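Local coordinates for protein LbaCas13a H328A (C2c2) (Lachnospiraceae bacterium NK4A179, PDB 5WLH) that binds a CRISPR guide RNA and probably uses it to recognise and cleave target RNA, as Cas13a (C2c2) ribonucleases do, at residues S445-Y456 against D1132-A1143; N1150-L1158 against Y1215-C1225. All coordinates share one frame; numbering follows the deposited sequence.

Contact 1 of 2, residues S445-Y456 against D1132-A1143; sequences SIKYIAMGKAVY and DLMNFQLGYHYA. With nucleotides of chain B.
A glycine-on-glycine helix crossing joins helix 429-458 to helix 1106-1145: Gly452 and Gly1139 meet with CA atoms 3.7 Å apart, and the axes of the two segments pass at 6.4 Å and 88°. A CB on either glycine would run into the opposing backbone, so the close approach depends on both. Each supplies a CA-H...O contact instead, Gly452 CA to Asn1135 O at 3.1 Å and Gly1139 CA to Tyr448 O with 170° at the hydrogen.

Knobs-into-holes packing flanks the crossing. Tyr448 sits among Phe1136, Gly1139, Tyr1140 and Ala1143; its edge is turned toward the Phe1136 face in an offset edge-to-face pair, while the edge of Tyr1140 addresses a face of Tyr448, with centroids 5.5 Å apart. The hydroxyl of Tyr448 is hydrogen-bonded to Leu284 O. Asn1135 is the reciprocal knob, among Ile449, Gly452, Lys453 and Tyr456.

Toward the other end, Val455 CG2 stands over the centre of the Tyr1142 ring, 3.5 Å from its centroid. With CG anti to the backbone N (chi1 178°), the Tyr456 ring is placed under Met1134, whose bend at chi3 lays CE 3.6 Å from the ring centroid, close to the normal; Leu1138 CD1 touches both CB and the CD1 side of the Tyr456 ring. An alanine in place of Tyr456 is likely to leave the Met1134 methyl without its aromatic face and Leu1138 CD1 without the ring part of its contact.

Away from the crossing, Lys447 NZ donates a hydrogen bond to OP1 of C11 of chain B at 2.9 Å, and the extended Lys453 donates one from NZ to OP2 of U27 of chain B. The helix thus pairs an apolar, glycine-centred inner side with charged contacts to RNA phosphates, consistent with a scaffold that holds the guide RNA.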
loop_
_atom_site.group_PDB
_atom_site.type_symbol
_atom_site.label_atom_id
_atom_site.label_comp_id
_atom_site.label_asym_id
_atom_site.label_seq_id
_atom_site.Cartn_x
_atom_site.Cartn_y
_atom_site.Cartn_z
ATOM N N SER A 445 18.041 -9.362 9.158
ATOM C CA SER A 445 16.617 -9.521 9.431
ATOM C C SER A 445 15.854 -9.933 8.177
ATOM O O SER A 445 15.130 -10.940 8.172
ATOM C CB SER A 445 16.056 -8.218 9.992
ATOM O OG SER A 445 14.662 -8.321 10.193
ATOM N N ILE A 446 16.043 -9.195 7.084
ATOM C CA ILE A 446 15.210 -9.455 5.914
ATOM C C ILE A 446 15.570 -10.782 5.270
ATOM O O ILE A 446 14.721 -11.412 4.614
ATOM C CB ILE A 446 15.317 -8.291 4.904
ATOM C CG1 ILE A 446 16.729 -8.200 4.322
ATOM C CG2 ILE A 446 14.827 -6.985 5.563
ATOM C CD1 ILE A 446 16.879 -7.104 3.214
ATOM N N LYS A 447 16.812 -11.252 5.454
ATOM C CA LYS A 447 17.160 -12.556 4.897
ATOM C C LYS A 447 16.523 -13.694 5.695
ATOM O O LYS A 447 16.056 -14.676 5.111
ATOM C CB LYS A 447 18.678 -12.716 4.826
ATOM C CG LYS A 447 19.327 -11.775 3.812
ATOM C CD LYS A 447 18.666 -11.889 2.438
ATOM C CE LYS A 447 19.301 -10.920 1.443
ATOM N NZ LYS A 447 18.678 -10.976 0.079
ATOM N N TYR A 448 16.509 -13.613 7.030
ATOM C CA TYR A 448 15.787 -14.657 7.756
ATOM C C TYR A 448 14.307 -14.623 7.405
ATOM O O TYR A 448 13.678 -15.666 7.216
ATOM C CB TYR A 448 15.963 -14.490 9.261
ATOM C CG TYR A 448 17.267 -15.014 9.778
ATOM C CD1 TYR A 448 17.658 -16.333 9.555
ATOM C CD2 TYR A 448 18.101 -14.198 10.527
ATOM C CE1 TYR A 448 18.874 -16.815 10.046
ATOM C CE2 TYR A 448 19.310 -14.667 11.005
ATOM C CZ TYR A 448 19.684 -15.973 10.776
ATOM O OH TYR A 448 20.882 -16.425 11.298
ATOM N N ILE A 449 13.740 -13.427 7.301
ATOM C CA ILE A 449 12.342 -13.313 6.903
ATOM C C ILE A 449 12.135 -13.927 5.525
ATOM O O ILE A 449 11.173 -14.675 5.308
ATOM C CB ILE A 449 11.898 -11.834 6.961
ATOM C CG1 ILE A 449 11.786 -11.397 8.433
ATOM C CG2 ILE A 449 10.552 -11.646 6.331
ATOM C CD1 ILE A 449 11.816 -9.904 8.635
ATOM N N ALA A 450 13.048 -13.657 4.583
ATOM C CA ALA A 450 12.899 -14.203 3.236
ATOM C C ALA A 450 12.961 -15.719 3.261
ATOM O O ALA A 450 12.213 -16.387 2.548
ATOM C CB ALA A 450 13.965 -13.649 2.301
ATOM N N MET A 451 13.844 -16.276 4.093
ATOM C CA MET A 451 13.879 -17.731 4.273
ATOM C C MET A 451 12.562 -18.250 4.840
ATOM O O MET A 451 12.016 -19.246 4.350
ATOM C CB MET A 451 15.051 -18.110 5.186
ATOM C CG MET A 451 16.400 -17.871 4.548
ATOM S SD MET A 451 17.713 -18.229 5.741
ATOM C CE MET A 451 17.402 -19.996 6.025
ATOM N N GLY A 452 12.039 -17.593 5.885
ATOM C CA GLY A 452 10.785 -18.035 6.468
ATOM C C GLY A 452 9.628 -17.951 5.499
ATOM O O GLY A 452 8.740 -18.805 5.511
ATOM N N LYS A 453 9.632 -16.930 4.640
ATOM C CA LYS A 453 8.611 -16.823 3.605
ATOM C C LYS A 453 8.628 -18.038 2.689
ATOM O O LYS A 453 7.578 -18.602 2.358
ATOM C CB LYS A 453 8.841 -15.554 2.783
ATOM C CG LYS A 453 7.923 -15.455 1.575
ATOM C CD LYS A 453 8.134 -14.133 0.875
ATOM C CE LYS A 453 7.069 -13.907 -0.200
ATOM N NZ LYS A 453 7.247 -12.543 -0.788
ATOM N N ALA A 454 9.813 -18.456 2.252
ATOM C CA ALA A 454 9.867 -19.663 1.420
ATOM C C ALA A 454 9.463 -20.915 2.203
ATOM O O ALA A 454 8.717 -21.763 1.691
ATOM C CB ALA A 454 11.264 -19.818 0.816
ATOM N N VAL A 455 9.935 -21.049 3.441
ATOM C CA VAL A 455 9.608 -22.241 4.234
ATOM C C VAL A 455 8.112 -22.296 4.511
ATOM O O VAL A 455 7.469 -23.336 4.345
ATOM C CB VAL A 455 10.417 -22.252 5.542
ATOM C CG1 VAL A 455 9.887 -23.333 6.498
ATOM C CG2 VAL A 455 11.881 -22.461 5.248
ATOM N N TYR A 456 7.533 -21.169 4.941
ATOM C CA TYR A 456 6.114 -21.146 5.270
ATOM C C TYR A 456 5.250 -21.516 4.073
ATOM O O TYR A 456 4.261 -22.253 4.205
ATOM C CB TYR A 456 5.700 -19.759 5.756
ATOM C CG TYR A 456 4.222 -19.680 6.075
ATOM C CD1 TYR A 456 3.712 -20.321 7.201
ATOM C CD2 TYR A 456 3.341 -18.979 5.265
ATOM C CE1 TYR A 456 2.370 -20.250 7.512
ATOM C CE2 TYR A 456 1.988 -18.904 5.573
ATOM C CZ TYR A 456 1.514 -19.557 6.698
ATOM O OH TYR A 456 0.185 -19.505 7.033
ATOM N N ASP A 1132 5.628 -11.055 9.283
ATOM C CA ASP A 1132 7.072 -11.096 9.137
ATOM C C ASP A 1132 7.774 -11.551 10.408
ATOM O O ASP A 1132 8.868 -12.109 10.319
ATOM C CB ASP A 1132 7.569 -9.737 8.664
ATOM C CG ASP A 1132 7.189 -9.488 7.218
ATOM O OD1 ASP A 1132 7.047 -10.491 6.481
ATOM O OD2 ASP A 1132 7.010 -8.330 6.844
ATOM N N LEU A 1133 7.156 -11.353 11.570
ATOM C CA LEU A 1133 7.667 -11.963 12.797
ATOM C C LEU A 1133 7.633 -13.480 12.677
ATOM O O LEU A 1133 8.633 -14.150 12.924
ATOM C CB LEU A 1133 6.848 -11.493 14.007
ATOM C CG LEU A 1133 7.206 -12.133 15.352
ATOM C CD1 LEU A 1133 8.702 -11.983 15.617
ATOM C CD2 LEU A 1133 6.387 -11.477 16.456
ATOM N N MET A 1134 6.499 -14.031 12.236
ATOM C CA MET A 1134 6.434 -15.473 12.023
ATOM C C MET A 1134 7.463 -15.926 11.005
ATOM O O MET A 1134 8.120 -16.960 11.187
ATOM C CB MET A 1134 5.040 -15.886 11.563
ATOM C CG MET A 1134 5.028 -17.344 11.150
ATOM S SD MET A 1134 3.449 -17.730 10.419
ATOM C CE MET A 1134 3.678 -17.072 8.758
ATOM N N ASN A 1135 7.600 -15.179 9.898
ATOM C CA ASN A 1135 8.575 -15.552 8.881
ATOM C C ASN A 1135 9.998 -15.481 9.430
ATOM O O ASN A 1135 10.836 -16.324 9.097
ATOM C CB ASN A 1135 8.452 -14.637 7.665
ATOM C CG ASN A 1135 7.303 -15.018 6.756
ATOM O OD1 ASN A 1135 6.674 -16.047 6.925
ATOM N ND2 ASN A 1135 7.008 -14.155 5.801
ATOM N N PHE A 1136 10.302 -14.437 10.213
ATOM C CA PHE A 1136 11.620 -14.350 10.823
ATOM C C PHE A 1136 11.884 -15.579 11.672
ATOM O O PHE A 1136 12.932 -16.226 11.544
ATOM C CB PHE A 1136 11.753 -13.108 11.707
ATOM C CG PHE A 1136 13.096 -13.022 12.364
ATOM C CD1 PHE A 1136 13.360 -13.705 13.562
ATOM C CD2 PHE A 1136 14.126 -12.322 11.756
ATOM C CE1 PHE A 1136 14.621 -13.664 14.126
ATOM C CE2 PHE A 1136 15.390 -12.258 12.337
ATOM C CZ PHE A 1136 15.636 -12.923 13.522
ATOM N N GLN A 1137 10.943 -15.889 12.565
ATOM C CA GLN A 1137 11.107 -17.049 13.442
ATOM C C GLN A 1137 11.230 -18.331 12.636
ATOM O O GLN A 1137 12.100 -19.159 12.909
ATOM C CB GLN A 1137 9.945 -17.143 14.417
ATOM C CG GLN A 1137 9.937 -16.004 15.427
ATOM C CD GLN A 1137 8.710 -16.019 16.294
ATOM O OE1 GLN A 1137 7.584 -16.164 15.807
ATOM N NE2 GLN A 1137 8.913 -15.863 17.591
ATOM N N LEU A 1138 10.375 -18.506 11.626
ATOM C CA LEU A 1138 10.469 -19.685 10.776
ATOM C C LEU A 1138 11.818 -19.765 10.092
ATOM O O LEU A 1138 12.428 -20.827 10.044
ATOM C CB LEU A 1138 9.367 -19.673 9.726
ATOM C CG LEU A 1138 8.018 -20.098 10.268
ATOM C CD1 LEU A 1138 6.976 -19.891 9.161
ATOM C CD2 LEU A 1138 8.041 -21.606 10.724
ATOM N N GLY A 1139 12.294 -18.653 9.532
ATOM C CA GLY A 1139 13.550 -18.709 8.811
ATOM C C GLY A 1139 14.717 -18.965 9.737
ATOM O O GLY A 1139 15.611 -19.756 9.421
ATOM N N TYR A 1140 14.705 -18.311 10.894
ATOM C CA TYR A 1140 15.766 -18.459 11.877
ATOM C C TYR A 1140 15.799 -19.881 12.436
ATOM O O TYR A 1140 16.850 -20.530 12.460
ATOM C CB TYR A 1140 15.539 -17.421 12.969
ATOM C CG TYR A 1140 16.464 -17.512 14.140
ATOM C CD1 TYR A 1140 17.672 -16.836 14.135
ATOM C CD2 TYR A 1140 16.142 -18.289 15.246
ATOM C CE1 TYR A 1140 18.532 -16.904 15.230
ATOM C CE2 TYR A 1140 16.998 -18.373 16.340
ATOM C CZ TYR A 1140 18.187 -17.674 16.322
ATOM O OH TYR A 1140 19.033 -17.749 17.411
ATOM N N HIS A 1141 14.651 -20.400 12.869
ATOM C CA HIS A 1141 14.682 -21.749 13.434
ATOM C C HIS A 1141 14.842 -22.812 12.362
ATOM O O HIS A 1141 15.394 -23.882 12.642
ATOM C CB HIS A 1141 13.441 -21.985 14.274
ATOM C CG HIS A 1141 13.444 -21.175 15.526
ATOM N ND1 HIS A 1141 14.226 -21.502 16.614
ATOM C CD2 HIS A 1141 12.840 -20.004 15.829
ATOM C CE1 HIS A 1141 14.056 -20.596 17.558
ATOM N NE2 HIS A 1141 13.220 -19.673 17.106
ATOM N N TYR A 1142 14.407 -22.531 11.133
ATOM C CA TYR A 1142 14.723 -23.411 10.017
ATOM C C TYR A 1142 16.223 -23.477 9.793
ATOM O O TYR A 1142 16.793 -24.564 9.609
ATOM C CB TYR A 1142 14.019 -22.926 8.748
ATOM C CG TYR A 1142 14.266 -23.758 7.517
ATOM C CD1 TYR A 1142 13.545 -24.930 7.288
ATOM C CD2 TYR A 1142 15.190 -23.357 6.567
ATOM C CE1 TYR A 1142 13.744 -25.673 6.126
ATOM C CE2 TYR A 1142 15.393 -24.088 5.405
ATOM C CZ TYR A 1142 14.657 -25.235 5.191
ATOM O OH TYR A 1142 14.863 -25.947 4.041
ATOM N N ALA A 1143 16.882 -22.316 9.785
ATOM C CA ALA A 1143 18.337 -22.306 9.723
ATOM C C ALA A 1143 18.931 -23.071 10.892
ATOM O O ALA A 1143 19.909 -23.811 10.726
ATOM C CB ALA A 1143 18.857 -20.862 9.697
ATOM P P U B 27 9.348 -10.409 -2.692
ATOM O OP1 U B 27 10.557 -9.714 -3.123
ATOM O OP2 U B 27 9.516 -11.561 -1.765
ATOM O "O5'" U B 27 8.391 -9.356 -1.999
ATOM C "C5'" U B 27 8.709 -8.811 -0.735
ATOM C "C4'" U B 27 8.041 -7.474 -0.609
ATOM O "O4'" U B 27 8.782 -6.509 -1.397
ATOM C "C3'" U B 27 6.592 -7.420 -1.134
ATOM O "O3'" U B 27 5.811 -6.634 -0.256
ATOM C "C2'" U B 27 6.732 -6.628 -2.430
ATOM O "O2'" U B 27 5.558 -5.944 -2.831
ATOM C "C1'" U B 27 7.850 -5.679 -2.033
ATOM N N1 U B 27 8.469 -4.897 -3.110
ATOM C C2 U B 27 8.964 -3.649 -2.745
ATOM O O2 U B 27 8.967 -3.259 -1.593
ATOM N N3 U B 27 9.489 -2.894 -3.773
ATOM C C4 U B 27 9.544 -3.267 -5.098
ATOM O O4 U B 27 10.033 -2.485 -5.926
ATOM C C5 U B 27 8.982 -4.555 -5.388
ATOM C C6 U B 27 8.466 -5.311 -4.415
ATOM P P C B 11 20.095 -8.098 -1.959
ATOM O OP1 C B 11 20.650 -9.266 -1.266
ATOM O OP2 C B 11 20.981 -6.947 -2.302
ATOM O "O5'" C B 11 19.478 -8.552 -3.334
ATOM C "C5'" C B 11 18.835 -9.810 -3.460
ATOM C "C4'" C B 11 18.462 -10.060 -4.886
ATOM O "O4'" C B 11 17.557 -9.030 -5.360
ATOM C "C3'" C B 11 19.606 -9.992 -5.878
ATOM O "O3'" C B 11 20.388 -11.149 -5.872
ATOM C "C2'" C B 11 18.872 -9.767 -7.181
ATOM O "O2'" C B 11 18.172 -10.953 -7.531
ATOM C "C1'" C B 11 17.823 -8.763 -6.728
ATOM N N1 C B 11 18.274 -7.360 -6.848
ATOM C C2 C B 11 18.196 -6.745 -8.092
ATOM O O2 C B 11 17.801 -7.413 -9.073
ATOM N N3 C B 11 18.556 -5.454 -8.196
ATOM C C4 C B 11 18.974 -4.781 -7.115
ATOM N N4 C B 11 19.325 -3.498 -7.258
ATOM C C5 C B 11 19.060 -5.392 -5.827
ATOM C C6 C B 11 18.701 -6.676 -5.743
ATOM P P C B 10 18.664 -2.498 0.597
ATOM O OP1 C B 10 19.615 -2.763 1.723
ATOM O OP2 C B 10 18.970 -1.595 -0.555
ATOM O "O5'" C B 10 18.349 -3.874 -0.140
ATOM C "C5'" C B 10 17.843 -5.002 0.555
ATOM C "C4'" C B 10 17.183 -5.960 -0.406
ATOM O "O4'" C B 10 16.119 -5.270 -1.106
ATOM C "C3'" C B 10 18.065 -6.496 -1.528
ATOM O "O3'" C B 10 18.840 -7.601 -1.105
ATOM C "C2'" C B 10 17.042 -6.844 -2.607
ATOM O "O2'" C B 10 16.346 -8.039 -2.260
ATOM C "C1'" C B 10 16.057 -5.697 -2.444
ATOM N N1 C B 10 16.370 -4.550 -3.323
ATOM C C2 C B 10 15.974 -4.653 -4.658
ATOM O O2 C B 10 15.398 -5.697 -5.049
ATOM N N3 C B 10 16.218 -3.617 -5.484
ATOM C C4 C B 10 16.840 -2.530 -5.017
ATOM N N4 C B 10 17.061 -1.525 -5.868
ATOM C C5 C B 10 17.260 -2.400 -3.654
ATOM C C6 C B 10 17.015 -3.430 -2.842
#

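Contact 2 of 2, residues N1150-L1158 against Y1215-C1225; sequences NKQATYVTL and YAKSFENTSDC
Asn1150 starts the contact at its exposed end, where its O lies 3.2 Å from Asn1221 ND2; the Asn1221 side chain is poorly ordered, so little weight rests on this pair. Gln1152, the N-cap residue of the short helix 1153-1156, lays its CB near Phe1219 CD1.

At Thr1154 the backbone does the gripping. Its carbonyl O accepts a hydrogen bond from Tyr1215 OH at 2.8 Å; the angle at the oxygen is 133° and the donor lies 25° from the carbonyl plane. The Thr1154 side chain turns OG1 between backbone N and carbonyl carbon, which brings it to the edge of the Phe1219 ring, 3.3 Å from CE1.

Tyr1155 follows with an offset edge-to-face pair, its edge toward the Phe1219 face, centroids 5.7 Å apart and planes at 67°. Its CB also rests 3.7 Å from Phe1219 CZ, and Cys1225 SG lies at the tyrosine's edge, 4.3 Å from CE1. Leu1158, entering strand 1157-1160, ends the walk with CD1 at 3.8 Å from Tyr1215 CE1.

Phe1219 closes a type I turn that begins at Ala1216, and the turn delivers its ring to the short helix. The chemistry therefore grades from the solvent-exposed Asn1150 end, where Asn1221 is poorly ordered, to a buried aromatic centre, where the Tyr1215 hydroxyl supplies a directional bond to a helix carbonyl and the rings supply the packing.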
loop_
_atom_site.group_PDB
_atom_site.type_symbol
_atom_site.label_atom_id
_atom_site.label_comp_id
_atom_site.label_asym_id
_atom_site.label_seq_id
_atom_site.Cartn_x
_atom_site.Cartn_y
_atom_site.Cartn_z
ATOM N N ASN A 1150 23.852 -27.517 18.768
ATOM C CA ASN A 1150 23.187 -28.456 19.658
ATOM C C ASN A 1150 21.696 -28.145 19.751
ATOM O O ASN A 1150 21.302 -26.995 19.975
ATOM C CB ASN A 1150 23.831 -28.404 21.043
ATOM C CG ASN A 1150 23.025 -29.152 22.085
ATOM O OD1 ASN A 1150 23.059 -30.384 22.143
ATOM N ND2 ASN A 1150 22.284 -28.410 22.909
ATOM N N LYS A 1151 20.866 -29.175 19.579
ATOM C CA LYS A 1151 19.413 -29.033 19.609
ATOM C C LYS A 1151 18.819 -30.134 20.474
ATOM O O LYS A 1151 19.192 -31.301 20.329
ATOM C CB LYS A 1151 18.822 -29.084 18.192
ATOM C CG LYS A 1151 19.159 -27.844 17.358
ATOM C CD LYS A 1151 18.686 -27.957 15.909
ATOM C CE LYS A 1151 19.758 -28.602 15.061
ATOM N NZ LYS A 1151 20.940 -27.722 15.011
ATOM N N GLN A 1152 17.905 -29.761 21.372
ATOM C CA GLN A 1152 17.259 -30.744 22.234
ATOM C C GLN A 1152 16.230 -31.567 21.459
ATOM O O GLN A 1152 15.776 -31.195 20.371
ATOM C CB GLN A 1152 16.595 -30.063 23.430
ATOM C CG GLN A 1152 17.578 -29.683 24.530
ATOM C CD GLN A 1152 18.873 -30.470 24.443
ATOM O OE1 GLN A 1152 18.945 -31.631 24.858
ATOM N NE2 GLN A 1152 19.906 -29.844 23.889
ATOM N N ALA A 1153 15.856 -32.704 22.052
ATOM C CA ALA A 1153 15.019 -33.673 21.353
ATOM C C ALA A 1153 13.713 -33.053 20.879
ATOM O O ALA A 1153 13.326 -33.225 19.718
ATOM C CB ALA A 1153 14.725 -34.871 22.256
ATOM N N THR A 1154 13.002 -32.359 21.770
ATOM C CA THR A 1154 11.666 -31.876 21.433
ATOM C C THR A 1154 11.679 -30.628 20.560
ATOM O O THR A 1154 10.620 -30.218 20.071
ATOM C CB THR A 1154 10.859 -31.589 22.694
ATOM O OG1 THR A 1154 11.567 -30.639 23.506
ATOM C CG2 THR A 1154 10.602 -32.880 23.483
ATOM N N TYR A 1155 12.843 -30.015 20.368
ATOM C CA TYR A 1155 12.975 -28.978 19.352
ATOM C C TYR A 1155 12.778 -29.555 17.958
ATOM O O TYR A 1155 12.173 -28.908 17.090
ATOM C CB TYR A 1155 14.350 -28.337 19.486
ATOM C CG TYR A 1155 14.646 -27.168 18.577
ATOM C CD1 TYR A 1155 14.288 -25.881 18.944
ATOM C CD2 TYR A 1155 15.342 -27.349 17.396
ATOM C CE1 TYR A 1155 14.585 -24.790 18.134
ATOM C CE2 TYR A 1155 15.651 -26.270 16.578
ATOM C CZ TYR A 1155 15.277 -24.997 16.963
ATOM O OH TYR A 1155 15.584 -23.925 16.154
ATOM N N VAL A 1156 13.289 -30.772 17.724
ATOM C CA VAL A 1156 13.233 -31.400 16.410
ATOM C C VAL A 1156 11.985 -32.257 16.266
ATOM O O VAL A 1156 11.363 -32.290 15.201
ATOM C CB VAL A 1156 14.513 -32.230 16.174
ATOM C CG1 VAL A 1156 14.531 -32.844 14.770
ATOM C CG2 VAL A 1156 15.752 -31.386 16.412
ATOM N N THR A 1157 11.590 -32.946 17.334
ATOM C CA THR A 1157 10.560 -33.968 17.232
ATOM C C THR A 1157 9.672 -33.928 18.463
ATOM O O THR A 1157 10.172 -33.999 19.589
ATOM C CB THR A 1157 11.205 -35.358 17.096
ATOM O OG1 THR A 1157 11.940 -35.424 15.862
ATOM C CG2 THR A 1157 10.149 -36.447 17.119
ATOM N N LEU A 1158 8.364 -33.836 18.256
ATOM C CA LEU A 1158 7.404 -33.995 19.339
ATOM C C LEU A 1158 6.725 -35.347 19.193
ATOM O O LEU A 1158 6.232 -35.686 18.117
ATOM C CB LEU A 1158 6.355 -32.884 19.339
ATOM C CG LEU A 1158 6.702 -31.572 20.036
ATOM C CD1 LEU A 1158 5.774 -30.474 19.521
ATOM C CD2 LEU A 1158 6.619 -31.699 21.561
ATOM N N TYR A 1215 5.987 -25.090 25.859
ATOM C CA TYR A 1215 6.606 -26.091 25.004
ATOM C C TYR A 1215 8.122 -25.986 25.050
ATOM O O TYR A 1215 8.823 -26.982 25.254
ATOM C CB TYR A 1215 6.103 -25.926 23.567
ATOM C CG TYR A 1215 7.065 -26.401 22.498
ATOM C CD1 TYR A 1215 7.373 -27.749 22.358
ATOM C CD2 TYR A 1215 7.641 -25.501 21.604
ATOM C CE1 TYR A 1215 8.227 -28.183 21.391
ATOM C CE2 TYR A 1215 8.498 -25.924 20.630
ATOM C CZ TYR A 1215 8.793 -27.259 20.516
ATOM O OH TYR A 1215 9.651 -27.681 19.540
ATOM N N ALA A 1216 8.644 -24.789 24.843
ATOM C CA ALA A 1216 10.084 -24.604 24.773
ATOM C C ALA A 1216 10.746 -24.677 26.137
ATOM O O ALA A 1216 11.970 -24.789 26.205
ATOM C CB ALA A 1216 10.400 -23.254 24.132
ATOM N N LYS A 1217 9.956 -24.627 27.204
ATOM C CA LYS A 1217 10.446 -24.331 28.546
ATOM C C LYS A 1217 11.490 -25.325 29.017
ATOM O O LYS A 1217 12.305 -24.996 29.886
ATOM C CB LYS A 1217 9.275 -24.305 29.509
ATOM C CG LYS A 1217 9.491 -23.458 30.710
ATOM C CD LYS A 1217 8.263 -22.667 30.984
ATOM C CE LYS A 1217 8.071 -22.542 32.448
ATOM N NZ LYS A 1217 9.334 -22.012 33.025
ATOM N N SER A 1218 11.467 -26.533 28.473
ATOM C CA SER A 1218 12.450 -27.544 28.810
ATOM C C SER A 1218 13.845 -27.201 28.292
ATOM O O SER A 1218 14.837 -27.692 28.848
ATOM C CB SER A 1218 11.974 -28.870 28.238
ATOM O OG SER A 1218 11.290 -28.645 27.009
ATOM N N PHE A 1219 13.938 -26.356 27.258
ATOM C CA PHE A 1219 15.187 -26.169 26.530
ATOM C C PHE A 1219 16.270 -25.618 27.452
ATOM O O PHE A 1219 16.048 -24.665 28.208
ATOM C CB PHE A 1219 14.975 -25.232 25.331
ATOM C CG PHE A 1219 14.072 -25.796 24.233
ATOM C CD1 PHE A 1219 13.814 -27.158 24.130
ATOM C CD2 PHE A 1219 13.493 -24.946 23.294
ATOM C CE1 PHE A 1219 12.992 -27.652 23.120
ATOM C CE2 PHE A 1219 12.665 -25.438 22.282
ATOM C CZ PHE A 1219 12.413 -26.792 22.202
ATOM N N GLU A 1220 17.444 -26.243 27.406
ATOM C CA GLU A 1220 18.549 -25.863 28.277
ATOM C C GLU A 1220 19.436 -24.783 27.678
ATOM O O GLU A 1220 20.006 -23.979 28.426
ATOM C CB GLU A 1220 19.403 -27.089 28.605
ATOM C CG GLU A 1220 18.722 -28.116 29.489
ATOM C CD GLU A 1220 19.550 -28.420 30.717
ATOM O OE1 GLU A 1220 20.300 -27.516 31.136
ATOM O OE2 GLU A 1220 19.470 -29.546 31.248
ATOM N N ASN A 1221 19.570 -24.745 26.352
ATOM C CA ASN A 1221 20.491 -23.827 25.689
ATOM C C ASN A 1221 19.953 -22.404 25.577
ATOM O O ASN A 1221 20.657 -21.535 25.050
ATOM C CB ASN A 1221 20.849 -24.360 24.297
ATOM C CG ASN A 1221 19.666 -24.998 23.591
ATOM O OD1 ASN A 1221 18.510 -24.764 23.947
ATOM N ND2 ASN A 1221 19.953 -25.814 22.582
ATOM N N THR A 1222 18.740 -22.141 26.055
ATOM C CA THR A 1222 18.202 -20.789 26.067
ATOM C C THR A 1222 17.314 -20.618 27.292
ATOM O O THR A 1222 16.930 -21.586 27.952
ATOM C CB THR A 1222 17.406 -20.473 24.788
ATOM O OG1 THR A 1222 16.854 -19.151 24.881
ATOM C CG2 THR A 1222 16.270 -21.483 24.591
ATOM N N SER A 1223 16.997 -19.360 27.590
ATOM C CA SER A 1223 15.927 -19.041 28.519
ATOM C C SER A 1223 14.661 -18.557 27.825
ATOM O O SER A 1223 13.614 -18.477 28.479
ATOM C CB SER A 1223 16.391 -17.984 29.534
ATOM O OG SER A 1223 17.401 -18.503 30.381
ATOM N N ASP A 1224 14.721 -18.242 26.525
ATOM C CA ASP A 1224 13.547 -17.754 25.791
ATOM C C ASP A 1224 13.728 -18.117 24.312
ATOM O O ASP A 1224 14.237 -17.319 23.520
ATOM C CB ASP A 1224 13.347 -16.255 25.984
ATOM C CG ASP A 1224 12.014 -15.759 25.423
ATOM O OD1 ASP A 1224 11.455 -16.423 24.527
ATOM O OD2 ASP A 1224 11.507 -14.715 25.890
ATOM N N CYS A 1225 13.266 -19.318 23.952
ATOM C CA CYS A 1225 13.355 -19.776 22.570
ATOM C C CYS A 1225 12.526 -18.898 21.634
ATOM O O CYS A 1225 12.929 -18.634 20.497
ATOM C CB CYS A 1225 12.894 -21.232 22.479
ATOM S SG CYS A 1225 12.874 -21.908 20.802
#

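How the contacts relate
Contact 1 comes first along the chain and closes before contact 2 opens; their centres lie about 19 Å apart, on the same side of the chain's centre. Helix 1106-1145 connects them: it supplies 1132-1143 to contact 1 and is followed directly by helix 1153-1156 of contact 2. They also touch, His1141 ND1 lying 2.8 Å from Tyr1155 OH in a probable hydrogen bond. Helix 1171-1180 packs against both, meeting Leu1138 in contact 1 and Tyr1155 in contact 2. Contact 1 is buried and reaches the RNA, whereas contact 2 is partly exposed, about 12 Å from it at the nearest atom, so the pair runs outward from the guide-binding interior toward the surface.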